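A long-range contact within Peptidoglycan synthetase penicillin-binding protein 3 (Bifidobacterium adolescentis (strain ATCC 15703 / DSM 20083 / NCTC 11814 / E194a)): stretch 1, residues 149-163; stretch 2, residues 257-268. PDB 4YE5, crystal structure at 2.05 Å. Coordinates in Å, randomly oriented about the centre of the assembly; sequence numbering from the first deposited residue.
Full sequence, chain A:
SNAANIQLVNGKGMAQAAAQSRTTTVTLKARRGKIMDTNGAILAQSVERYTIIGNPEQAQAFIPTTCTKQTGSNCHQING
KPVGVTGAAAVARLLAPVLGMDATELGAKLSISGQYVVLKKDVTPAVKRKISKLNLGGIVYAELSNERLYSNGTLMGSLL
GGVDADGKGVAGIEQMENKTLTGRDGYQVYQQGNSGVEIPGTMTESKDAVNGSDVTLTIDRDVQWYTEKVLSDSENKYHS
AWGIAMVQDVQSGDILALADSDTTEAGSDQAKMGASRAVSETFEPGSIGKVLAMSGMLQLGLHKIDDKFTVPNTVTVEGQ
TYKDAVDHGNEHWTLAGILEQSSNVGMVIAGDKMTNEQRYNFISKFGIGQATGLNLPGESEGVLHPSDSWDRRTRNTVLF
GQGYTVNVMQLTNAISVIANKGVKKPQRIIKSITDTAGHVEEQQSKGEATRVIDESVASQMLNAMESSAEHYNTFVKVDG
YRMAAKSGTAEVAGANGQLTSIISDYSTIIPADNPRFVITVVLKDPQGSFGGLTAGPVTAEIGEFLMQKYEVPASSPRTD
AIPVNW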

# COMPACT_ATOMS: atom_id res chain seq x y z
N LEU A 149 -8.63 5.26 14.86
CA LEU A 149 -9.25 6.32 14.07
C LEU A 149 -8.42 6.66 12.84
O LEU A 149 -7.18 6.70 12.89
CB LEU A 149 -9.43 7.60 14.91
CG LEU A 149 -10.25 7.48 16.20
CD1 LEU A 149 -10.33 8.83 16.93
CD2 LEU A 149 -11.66 6.95 15.91
N TYR A 150 -9.11 6.96 11.76
CA TYR A 150 -8.47 7.31 10.50
C TYR A 150 -8.99 8.68 10.10
O TYR A 150 -10.09 8.79 9.58
CB TYR A 150 -8.82 6.27 9.44
CG TYR A 150 -8.36 4.87 9.81
CD1 TYR A 150 -9.18 4.01 10.55
CD2 TYR A 150 -7.09 4.43 9.45
CE1 TYR A 150 -8.75 2.74 10.90
CE2 TYR A 150 -6.66 3.16 9.78
CZ TYR A 150 -7.49 2.32 10.51
OH TYR A 150 -7.05 1.06 10.85
N SER A 151 -8.20 9.72 10.34
CA SER A 151 -8.71 11.09 10.21
C SER A 151 -9.12 11.49 8.80
O SER A 151 -9.92 12.40 8.63
CB SER A 151 -7.71 12.11 10.78
OG SER A 151 -6.49 12.09 10.06
N ASN A 152 -8.59 10.82 7.78
CA ASN A 152 -8.98 11.16 6.41
C ASN A 152 -10.18 10.35 5.86
O ASN A 152 -10.50 10.43 4.67
CB ASN A 152 -7.79 11.07 5.45
CG ASN A 152 -6.69 12.09 5.78
OD1 ASN A 152 -6.61 13.15 5.18
ND2 ASN A 152 -5.84 11.76 6.75
N GLY A 153 -10.83 9.55 6.72
CA GLY A 153 -12.05 8.84 6.31
C GLY A 153 -11.85 7.81 5.19
O GLY A 153 -11.20 6.78 5.38
N THR A 154 -12.40 8.11 4.02
CA THR A 154 -12.31 7.21 2.87
C THR A 154 -10.99 7.25 2.11
O THR A 154 -10.74 6.37 1.26
CB THR A 154 -13.43 7.51 1.84
OG1 THR A 154 -13.31 8.86 1.40
CG2 THR A 154 -14.81 7.30 2.48
N LEU A 155 -10.16 8.27 2.36
CA LEU A 155 -8.89 8.38 1.63
C LEU A 155 -8.08 7.09 1.75
O LEU A 155 -7.84 6.61 2.84
CB LEU A 155 -8.06 9.57 2.13
CG LEU A 155 -6.71 9.74 1.41
CD1 LEU A 155 -6.91 10.33 0.02
CD2 LEU A 155 -5.78 10.62 2.23
N MSE A 156 -7.68 6.52 0.61
CA MSE A 156 -6.93 5.26 0.56
C MSE A 156 -7.41 4.20 1.59
O MSE A 156 -6.61 3.51 2.21
CB MSE A 156 -5.41 5.53 0.68
CG MSE A 156 -4.93 6.10 2.05
SE MSE A 156 -2.98 6.41 2.14
CE MSE A 156 -3.06 8.31 2.46
N GLY A 157 -8.73 4.09 1.76
CA GLY A 157 -9.30 3.30 2.85
C GLY A 157 -8.89 1.83 2.83
O GLY A 157 -8.53 1.28 3.87
N SER A 158 -8.92 1.20 1.67
CA SER A 158 -8.64 -0.23 1.61
C SER A 158 -7.14 -0.46 1.59
O SER A 158 -6.66 -1.57 1.93
CB SER A 158 -9.29 -0.88 0.39
OG SER A 158 -8.81 -0.26 -0.80
N LEU A 159 -6.38 0.56 1.20
CA LEU A 159 -4.92 0.46 1.29
C LEU A 159 -4.45 0.51 2.75
O LEU A 159 -3.51 -0.18 3.13
CB LEU A 159 -4.23 1.58 0.49
CG LEU A 159 -2.71 1.55 0.42
CD1 LEU A 159 -2.20 0.25 -0.18
CD2 LEU A 159 -2.17 2.75 -0.35
N LEU A 160 -5.07 1.37 3.55
CA LEU A 160 -4.77 1.44 4.98
C LEU A 160 -5.25 0.15 5.65
O LEU A 160 -4.55 -0.43 6.46
CB LEU A 160 -5.47 2.65 5.62
CG LEU A 160 -4.74 3.97 5.31
CD1 LEU A 160 -5.53 5.17 5.81
CD2 LEU A 160 -3.35 3.94 5.93
N GLY A 161 -6.44 -0.31 5.27
CA GLY A 161 -6.98 -1.55 5.79
C GLY A 161 -7.76 -1.31 7.07
O GLY A 161 -8.70 -0.50 7.10
N GLY A 162 -7.37 -2.01 8.14
CA GLY A 162 -8.07 -1.90 9.42
C GLY A 162 -7.54 -2.88 10.45
O GLY A 162 -6.71 -3.74 10.14
N VAL A 163 -8.00 -2.73 11.69
CA VAL A 163 -7.64 -3.64 12.78
C VAL A 163 -8.87 -4.37 13.34
O VAL A 163 -10.00 -3.90 13.18
CB VAL A 163 -6.92 -2.89 13.92
CG1 VAL A 163 -5.67 -2.18 13.40
CG2 VAL A 163 -7.87 -1.89 14.57
N ALA A 257 1.28 7.69 -4.92
CA ALA A 257 -0.15 7.40 -4.88
C ALA A 257 -0.42 6.04 -5.47
O ALA A 257 0.23 5.64 -6.44
CB ALA A 257 -0.98 8.48 -5.63
N LEU A 258 -1.40 5.34 -4.90
CA LEU A 258 -1.84 4.04 -5.42
C LEU A 258 -3.32 3.96 -5.13
O LEU A 258 -3.72 3.77 -3.97
CB LEU A 258 -1.09 2.91 -4.71
CG LEU A 258 -1.38 1.46 -5.15
CD1 LEU A 258 -1.12 1.31 -6.67
CD2 LEU A 258 -0.50 0.47 -4.37
N ALA A 259 -4.12 4.13 -6.16
CA ALA A 259 -5.53 4.50 -5.96
C ALA A 259 -6.48 3.66 -6.79
O ALA A 259 -6.11 3.16 -7.85
CB ALA A 259 -5.71 5.98 -6.32
N ASP A 260 -7.70 3.50 -6.29
CA ASP A 260 -8.74 2.85 -7.07
C ASP A 260 -10.04 3.67 -6.97
O ASP A 260 -10.13 4.60 -6.16
CB ASP A 260 -8.96 1.39 -6.64
CG ASP A 260 -9.39 1.27 -5.17
OD1 ASP A 260 -10.37 1.92 -4.76
OD2 ASP A 260 -8.72 0.52 -4.43
N SER A 261 -11.00 3.35 -7.82
CA SER A 261 -12.26 4.09 -7.89
C SER A 261 -13.28 3.63 -6.85
O SER A 261 -14.38 4.16 -6.79
CB SER A 261 -12.89 3.90 -9.28
OG SER A 261 -12.99 2.51 -9.53
N ASP A 262 -12.95 2.63 -6.04
CA ASP A 262 -13.95 2.23 -5.03
C ASP A 262 -13.87 3.18 -3.85
O ASP A 262 -12.84 3.80 -3.61
CB ASP A 262 -13.71 0.80 -4.56
CG ASP A 262 -13.74 -0.18 -5.71
OD1 ASP A 262 -14.78 -0.23 -6.40
OD2 ASP A 262 -12.70 -0.85 -5.95
N THR A 263 -14.95 3.29 -3.10
CA THR A 263 -14.98 4.24 -1.99
C THR A 263 -15.28 3.51 -0.69
O THR A 263 -16.39 3.03 -0.49
CB THR A 263 -15.99 5.35 -2.27
OG1 THR A 263 -15.58 6.07 -3.44
CG2 THR A 263 -16.09 6.32 -1.08
N THR A 264 -14.28 3.36 0.18
CA THR A 264 -14.50 2.69 1.46
C THR A 264 -13.86 3.49 2.59
O THR A 264 -12.77 4.05 2.42
CB THR A 264 -13.96 1.22 1.47
OG1 THR A 264 -12.56 1.23 1.74
CG2 THR A 264 -14.18 0.52 0.13
N GLU A 265 -14.54 3.56 3.73
CA GLU A 265 -13.97 4.16 4.93
C GLU A 265 -12.79 3.33 5.40
O GLU A 265 -12.89 2.10 5.48
CB GLU A 265 -15.03 4.25 6.04
CG GLU A 265 -16.07 5.34 5.83
CD GLU A 265 -15.56 6.72 6.21
OE1 GLU A 265 -14.57 6.79 6.97
OE2 GLU A 265 -16.14 7.73 5.77
N ALA A 266 -11.67 3.99 5.72
CA ALA A 266 -10.53 3.26 6.27
C ALA A 266 -10.96 2.60 7.58
O ALA A 266 -11.66 3.21 8.37
CB ALA A 266 -9.35 4.20 6.51
N GLY A 267 -10.57 1.34 7.79
CA GLY A 267 -10.92 0.66 9.03
C GLY A 267 -12.31 0.03 9.09
O GLY A 267 -12.64 -0.63 10.06
N SER A 268 -13.11 0.23 8.04
CA SER A 268 -14.45 -0.35 7.97
C SER A 268 -14.43 -1.83 7.59
O SER A 268 -13.40 -2.35 7.15
CB SER A 268 -15.28 0.40 6.94
OG SER A 268 -14.82 0.08 5.63
O HOH W 1 -11.85 4.71 -0.44
O HOH W 2 -11.08 0.19 -2.24
O HOH W 3 -10.37 -0.93 11.85

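The contact centres on Ala266, whose methyl group points toward stretch 1 and sits over one face of the Tyr150 ring, with Ala266 CB 3.5 Å from Tyr150 CG and 4.0 Å from Leu160 CD1. The m rotamer of Tyr150, with chi2 at 89°, brings the ring face to this methyl and to the backbone of Gly267, whose CA lies 3.5 Å from Tyr150 CE1. Two backbone hydrogen bonds hold the segment: Ala266 N donates to Gly153 O (2.8 Å, nearly linear at 170°), and Gly267 N to Gly161 O (2.7 Å, more bent at 135°). Glycines permit this closeness. A CB on Gly157 would fall 2.1 Å from Thr264 O, and one on Gly267 would meet Tyr150 CE1 at 2.4 Å.

Glu265 starts away from stretch 1, but its m, m conformation folds the carboxylate back, placing Glu265 OE1 3.3 Å from Gly153 CA and Glu265 OE2 3.6 Å from Thr154 CG2. Asp260 instead starts sideways, and its end also comes nearer to stretch 1; with chi1 in p, Asp260 OD1 accepts from Asp262 N (3.0 Å), while water 2 links Asp260 OD1 (3.1 Å) to Ser158 OG (2.7 Å). Thr154 O and Thr264 O, both acceptors, approach to 3.3 Å without bonding; water 1 instead donates to Thr154 O (2.6 Å) and accepts from Thr264 N (2.8 Å).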